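Local coordinates for protein PA0821 (Pseudomonas aeruginosa, PDB 7DRG) that probably acts as the immunity protein (antitoxin) that neutralises a putative VRR-NUC nuclease effector of the type VI secretion system, at residues T225-V230 / H295-I300; G299-T304 / W327-D332. All blocks are in the same frame, centred on the assembly; numbering follows the deposited sequence.

Contact 1 (T225-V230 / H295-I300); sequences TRIKTV and HALKGI
Ile227 and Ile300 meet through backbone and side chain at once, where the loop 225-230 runs past the C-terminal part of helix 288-297, followed by a 3-10 turn at Lys298 and Gly299. The contact belongs to the TsiV-type immunity fold of this protein and packs its apolar side chains against strand 233-237. The carbonyl of Ile300 is the main bump. It projects against Arg226, 3.1 Å from Arg226 CA, and accepts a bond from Ile227 N to Ile300 O of 2.8 Å. Because Ile227 O also receives the backbone N of Tyr302, Ile227 is held through both its N-H and its C=O in the pattern of a parallel bridge, although neither segment forms a regular strand.

Ile227 CG1 takes the crowded position between its own N and carbonyl carbon (chi1 61°). From there Ile227 CG1 lies 3.5 Å from Ile300 O and 4.3 Å from Ile300 CG1. Farther along, Leu297 points at the loop, and its CD1 fits the hollow bounded by Ile227 and Val230: Leu297 CD1 stands 4.1 Å from Ile227 CD1, their side chains crossing at about a right angle, while Val230 CG1 comes to 3.9 Å from Leu297 CD1 on a more slanted approach. Leu236 of strand 233-237 touches all three of Ile227, Leu297 and Ile300.

At the other end the chemistry changes. Arg226 CB and CG lie against Ile300 O, and the extended chain carries the guanidinium toward Gly299, while its NH1 finds its partner in Arg301 O, just beyond the contact. Gly299 O sits over one face of that guanidinium, toward its rim, and Arg226 NH2 lies 4.2 Å from Gly299 O.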
loop_
_atom_site.group_PDB
_atom_site.type_symbol
_atom_site.label_atom_id
_atom_site.label_comp_id
_atom_site.label_asym_id
_atom_site.label_seq_id
_atom_site.Cartn_x
_atom_site.Cartn_y
_atom_site.Cartn_z
ATOM N N THR B 225 -3.995 -29.534 12.079
ATOM C CA THR B 225 -2.788 -30.042 11.422
ATOM C C THR B 225 -2.714 -29.433 10.024
ATOM O O THR B 225 -3.011 -30.066 9.006
ATOM C CB THR B 225 -2.802 -31.563 11.383
ATOM O OG1 THR B 225 -3.012 -32.061 12.710
ATOM C CG2 THR B 225 -1.485 -32.099 10.850
ATOM N N ARG B 226 -2.322 -28.159 9.985
ATOM C CA ARG B 226 -2.397 -27.351 8.774
ATOM C C ARG B 226 -1.178 -26.440 8.715
ATOM O O ARG B 226 -0.337 -26.446 9.616
ATOM C CB ARG B 226 -3.709 -26.560 8.737
ATOM C CG ARG B 226 -4.925 -27.469 8.657
ATOM C CD ARG B 226 -6.188 -26.749 8.276
ATOM N NE ARG B 226 -7.198 -27.720 7.865
ATOM C CZ ARG B 226 -8.167 -27.463 6.997
ATOM N NH1 ARG B 226 -8.260 -26.259 6.449
ATOM N NH2 ARG B 226 -9.036 -28.411 6.675
ATOM N N ILE B 227 -1.069 -25.654 7.636
ATOM C CA ILE B 227 0.044 -24.727 7.467
ATOM C C ILE B 227 -0.470 -23.313 7.233
ATOM O O ILE B 227 -1.578 -23.096 6.731
ATOM C CB ILE B 227 0.988 -25.127 6.309
ATOM C CG1 ILE B 227 0.239 -25.142 4.972
ATOM C CG2 ILE B 227 1.659 -26.464 6.595
ATOM C CD1 ILE B 227 1.147 -25.359 3.783
ATOM N N LYS B 228 0.368 -22.342 7.595
ATOM C CA LYS B 228 0.026 -20.939 7.414
ATOM C C LYS B 228 0.187 -20.506 5.965
ATOM O O LYS B 228 -0.691 -19.840 5.402
ATOM C CB LYS B 228 0.908 -20.080 8.320
ATOM C CG LYS B 228 0.703 -18.577 8.167
ATOM C CD LYS B 228 1.901 -17.862 8.768
ATOM C CE LYS B 228 1.884 -16.374 8.489
ATOM N NZ LYS B 228 3.142 -15.737 8.981
ATOM N N THR B 229 1.311 -20.856 5.349
ATOM C CA THR B 229 1.635 -20.302 4.046
ATOM C C THR B 229 2.720 -21.141 3.396
ATOM O O THR B 229 3.485 -21.841 4.068
ATOM C CB THR B 229 2.110 -18.846 4.155
ATOM O OG1 THR B 229 2.314 -18.309 2.843
ATOM C CG2 THR B 229 3.430 -18.773 4.922
ATOM N N VAL B 230 2.768 -21.054 2.074
ATOM C CA VAL B 230 3.937 -21.477 1.322
ATOM C C VAL B 230 4.829 -20.259 1.109
ATOM O O VAL B 230 4.391 -19.110 1.214
ATOM C CB VAL B 230 3.543 -22.130 -0.020
ATOM C CG1 VAL B 230 2.445 -23.163 0.191
ATOM C CG2 VAL B 230 3.091 -21.065 -1.025
ATOM N N HIS B 295 -1.399 -23.847 -4.750
ATOM C CA HIS B 295 -2.514 -24.622 -5.287
ATOM C C HIS B 295 -2.456 -26.072 -4.817
ATOM O O HIS B 295 -3.482 -26.655 -4.446
ATOM C CB HIS B 295 -2.507 -24.540 -6.813
ATOM C CG HIS B 295 -3.742 -25.093 -7.453
ATOM N ND1 HIS B 295 -4.942 -24.418 -7.460
ATOM C CD2 HIS B 295 -3.961 -26.261 -8.103
ATOM C CE1 HIS B 295 -5.849 -25.143 -8.089
ATOM N NE2 HIS B 295 -5.279 -26.266 -8.490
ATOM N N ALA B 296 -1.258 -26.662 -4.808
ATOM C CA ALA B 296 -1.109 -28.055 -4.392
ATOM C C ALA B 296 -1.360 -28.251 -2.901
ATOM O O ALA B 296 -1.791 -29.333 -2.486
ATOM C CB ALA B 296 0.289 -28.564 -4.748
ATOM N N LEU B 297 -1.095 -27.234 -2.080
ATOM C CA LEU B 297 -1.137 -27.384 -0.631
ATOM C C LEU B 297 -2.304 -26.677 0.043
ATOM O O LEU B 297 -2.449 -26.798 1.261
ATOM C CB LEU B 297 0.174 -26.880 -0.015
ATOM C CG LEU B 297 1.440 -27.632 -0.426
ATOM C CD1 LEU B 297 2.648 -27.096 0.336
ATOM C CD2 LEU B 297 1.277 -29.127 -0.189
ATOM N N LYS B 298 -3.146 -25.947 -0.691
ATOM C CA LYS B 298 -4.158 -25.157 0.002
ATOM C C LYS B 298 -5.195 -26.018 0.712
ATOM O O LYS B 298 -5.907 -25.511 1.588
ATOM C CB LYS B 298 -4.836 -24.190 -0.966
ATOM C CG LYS B 298 -5.572 -24.833 -2.116
ATOM C CD LYS B 298 -6.038 -23.743 -3.068
ATOM C CE LYS B 298 -6.982 -24.271 -4.127
ATOM N NZ LYS B 298 -7.401 -23.168 -5.033
ATOM N N GLY B 299 -5.285 -27.303 0.371
ATOM C CA GLY B 299 -6.129 -28.219 1.117
ATOM C C GLY B 299 -5.695 -28.431 2.552
ATOM O O GLY B 299 -6.503 -28.883 3.370
ATOM N N ILE B 300 -4.442 -28.116 2.882
ATOM C CA ILE B 300 -3.960 -28.224 4.253
ATOM C C ILE B 300 -3.584 -26.856 4.829
ATOM O O ILE B 300 -2.805 -26.775 5.768
ATOM C CB ILE B 300 -2.786 -29.217 4.371
ATOM C CG1 ILE B 300 -1.566 -28.753 3.560
ATOM C CG2 ILE B 300 -3.232 -30.613 3.965
ATOM C CD1 ILE B 300 -0.248 -29.396 4.000
#

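Contact 2 (G299-T304 / W327-D332); sequences GIRYET and WLKRLD
Arg301 reaches Asp332 with CG anti to its backbone N (chi1 -168°) and a bend at chi3 (68°) that swings NE aside from the extended line. Asp332 comes to meet it tip to tip, and the two planar groups are nearly coplanar, 27° apart. The result is an end-on double salt bridge: Arg301 NH1 bonds Asp332 OD1 at 2.8 Å and Arg301 NH2 bonds Asp332 OD2 at 2.9 Å, each oxygen being met on its syn side. Asn294 of helix 288-297 gives Asp332 OD1 a further donor in its ND2.

Leu328, near the end of helix 321-328, places its carbonyl over one face of the guanidinium, toward the rim; Arg301 NE is 3.3 Å from Leu328 O, but at an angle too poor for a hydrogen bond. The side chain of the same residue turns to the loop 299-304, where Leu328 CD1 rests 3.7 Å from Thr304 CA and beside the carbonyl oxygens of Tyr302 and Glu303.

Two waters lie by Lys329. One accepts from Arg301 NH2 (3.1 Å) and, weakly, from Lys329 NZ; the other joins Lys329 NZ to Glu303 O, each at 2.8 Å. The second subunit packs nearby, its Leu319 on Trp327 and its Leu317 on Arg330.

Arg301 NH2 and Lys329 NZ are like charges 5.2 Å apart, linked through the first water. Asp332 probably offsets the charge of Arg301 and, with Arg301 and Asn294 ND2 as its donors, would be expected to stay ionised.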
loop_
_atom_site.group_PDB
_atom_site.type_symbol
_atom_site.label_atom_id
_atom_site.label_comp_id
_atom_site.label_asym_id
_atom_site.label_seq_id
_atom_site.Cartn_x
_atom_site.Cartn_y
_atom_site.Cartn_z
ATOM N N GLY B 299 -5.285 -27.303 0.371
ATOM C CA GLY B 299 -6.129 -28.219 1.117
ATOM C C GLY B 299 -5.695 -28.431 2.552
ATOM O O GLY B 299 -6.503 -28.883 3.370
ATOM N N ILE B 300 -4.442 -28.116 2.882
ATOM C CA ILE B 300 -3.960 -28.224 4.253
ATOM C C ILE B 300 -3.584 -26.856 4.829
ATOM O O ILE B 300 -2.805 -26.775 5.768
ATOM C CB ILE B 300 -2.786 -29.217 4.371
ATOM C CG1 ILE B 300 -1.566 -28.753 3.560
ATOM C CG2 ILE B 300 -3.232 -30.613 3.965
ATOM C CD1 ILE B 300 -0.248 -29.396 4.000
ATOM N N ARG B 301 -4.133 -25.777 4.283
ATOM C CA ARG B 301 -3.879 -24.441 4.807
ATOM C C ARG B 301 -4.887 -24.103 5.901
ATOM O O ARG B 301 -6.057 -24.489 5.823
ATOM C CB ARG B 301 -3.958 -23.406 3.682
ATOM C CG ARG B 301 -3.434 -22.025 4.056
ATOM C CD ARG B 301 -3.485 -21.113 2.846
ATOM N NE ARG B 301 -4.854 -20.804 2.442
ATOM C CZ ARG B 301 -5.242 -20.662 1.180
ATOM N NH1 ARG B 301 -4.367 -20.822 0.197
ATOM N NH2 ARG B 301 -6.506 -20.377 0.898
ATOM N N TYR B 302 -4.429 -23.385 6.927
ATOM C CA TYR B 302 -5.345 -22.902 7.952
ATOM C C TYR B 302 -6.432 -22.044 7.316
ATOM O O TYR B 302 -6.160 -21.223 6.437
ATOM C CB TYR B 302 -4.601 -22.081 9.010
ATOM C CG TYR B 302 -3.698 -22.863 9.937
ATOM C CD1 TYR B 302 -4.223 -23.681 10.935
ATOM C CD2 TYR B 302 -2.319 -22.759 9.839
ATOM C CE1 TYR B 302 -3.395 -24.395 11.791
ATOM C CE2 TYR B 302 -1.486 -23.461 10.689
ATOM C CZ TYR B 302 -2.027 -24.274 11.664
ATOM O OH TYR B 302 -1.188 -24.970 12.508
ATOM N N GLU B 303 -7.678 -22.250 7.753
ATOM C CA GLU B 303 -8.762 -21.395 7.282
ATOM C C GLU B 303 -8.668 -20.007 7.893
ATOM O O GLU B 303 -9.058 -19.016 7.261
ATOM C CB GLU B 303 -10.109 -22.034 7.612
ATOM C CG GLU B 303 -10.224 -23.477 7.158
ATOM C CD GLU B 303 -11.590 -24.072 7.433
ATOM O OE1 GLU B 303 -11.663 -25.071 8.180
ATOM O OE2 GLU B 303 -12.587 -23.538 6.903
ATOM N N THR B 304 -8.160 -19.923 9.119
ATOM C CA THR B 304 -7.898 -18.663 9.792
ATOM C C THR B 304 -6.775 -18.894 10.795
ATOM O O THR B 304 -6.624 -19.997 11.330
ATOM C CB THR B 304 -9.152 -18.133 10.497
ATOM O OG1 THR B 304 -8.842 -16.908 11.171
ATOM C CG2 THR B 304 -9.668 -19.152 11.508
ATOM N N TRP B 327 -5.466 -12.369 3.620
ATOM C CA TRP B 327 -4.041 -12.516 3.340
ATOM C C TRP B 327 -3.660 -13.982 3.137
ATOM O O TRP B 327 -2.831 -14.303 2.275
ATOM C CB TRP B 327 -3.208 -11.900 4.468
ATOM C CG TRP B 327 -1.737 -12.038 4.193
ATOM C CD1 TRP B 327 -0.967 -11.201 3.439
ATOM C CD2 TRP B 327 -0.875 -13.100 4.621
ATOM N NE1 TRP B 327 0.321 -11.659 3.384
ATOM C CE2 TRP B 327 0.411 -12.824 4.104
ATOM C CE3 TRP B 327 -1.059 -14.249 5.398
ATOM C CZ2 TRP B 327 1.506 -13.663 4.331
ATOM C CZ3 TRP B 327 0.034 -15.083 5.626
ATOM C CH2 TRP B 327 1.297 -14.780 5.092
ATOM N N LEU B 328 -4.265 -14.887 3.913
ATOM C CA LEU B 328 -3.961 -16.310 3.776
ATOM C C LEU B 328 -4.247 -16.821 2.371
ATOM O O LEU B 328 -3.593 -17.769 1.906
ATOM C CB LEU B 328 -4.775 -17.118 4.786
ATOM C CG LEU B 328 -4.457 -16.910 6.265
ATOM C CD1 LEU B 328 -5.458 -17.664 7.133
ATOM C CD2 LEU B 328 -3.040 -17.381 6.553
ATOM N N LYS B 329 -5.219 -16.216 1.690
ATOM C CA LYS B 329 -5.690 -16.656 0.382
ATOM C C LYS B 329 -5.030 -15.920 -0.775
ATOM O O LYS B 329 -5.458 -16.095 -1.921
ATOM C CB LYS B 329 -7.207 -16.474 0.266
ATOM C CG LYS B 329 -8.057 -16.986 1.419
ATOM C CD LYS B 329 -9.522 -16.604 1.160
ATOM C CE LYS B 329 -10.374 -16.613 2.421
ATOM N NZ LYS B 329 -10.633 -17.992 2.920
ATOM N N ARG B 330 -3.998 -15.113 -0.513
ATOM C CA ARG B 330 -3.506 -14.171 -1.518
ATOM C C ARG B 330 -2.954 -14.840 -2.772
ATOM O O ARG B 330 -2.909 -14.197 -3.826
ATOM C CB ARG B 330 -2.437 -13.265 -0.906
ATOM C CG ARG B 330 -1.179 -14.008 -0.531
ATOM C CD ARG B 330 -0.327 -13.260 0.492
ATOM N NE ARG B 330 0.904 -14.022 0.681
ATOM C CZ ARG B 330 0.981 -15.161 1.365
ATOM N NH1 ARG B 330 -0.091 -15.652 1.978
ATOM N NH2 ARG B 330 2.135 -15.815 1.428
ATOM N N LEU B 331 -2.541 -16.099 -2.698
ATOM C CA LEU B 331 -1.965 -16.780 -3.848
ATOM C C LEU B 331 -2.961 -17.661 -4.599
ATOM O O LEU B 331 -2.598 -18.243 -5.630
ATOM C CB LEU B 331 -0.764 -17.620 -3.394
ATOM C CG LEU B 331 0.408 -16.870 -2.750
ATOM C CD1 LEU B 331 1.378 -17.840 -2.060
ATOM C CD2 LEU B 331 1.140 -16.068 -3.801
ATOM N N ASP B 332 -4.197 -17.778 -4.111
ATOM C CA ASP B 332 -5.170 -18.687 -4.710
ATOM C C ASP B 332 -5.527 -18.273 -6.133
ATOM O O ASP B 332 -5.668 -17.085 -6.438
ATOM C CB ASP B 332 -6.447 -18.731 -3.867
ATOM C CG ASP B 332 -6.281 -19.505 -2.577
ATOM O OD1 ASP B 332 -5.213 -20.120 -2.373
ATOM O OD2 ASP B 332 -7.234 -19.504 -1.769
HETATM O O HOH W 1 -9.085 -20.809 2.568
HETATM O O HOH W 2 -8.538 -17.784 4.789
#

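Overall arrangement
Contact 1 is the more buried of the two: its cluster of Ile227, Val230, Leu297 and Ile300 packs against strand 233-237, largely through Leu236, and its one cross-segment hydrogen bond is between backbones. Contact 2 is partly buried and combines a salt bridge and waters with the packing of Leu328. They share Gly299 and Ile300, so the chain leaving helix 288-297 first meets the loop 225-230 and then turns to the end of helix 321-328. A probable hydrogen bond between Thr229 OG1 and Arg330 NH2 also joins them directly. The second subunit touches residues of contact 2 but neither segment of contact 1.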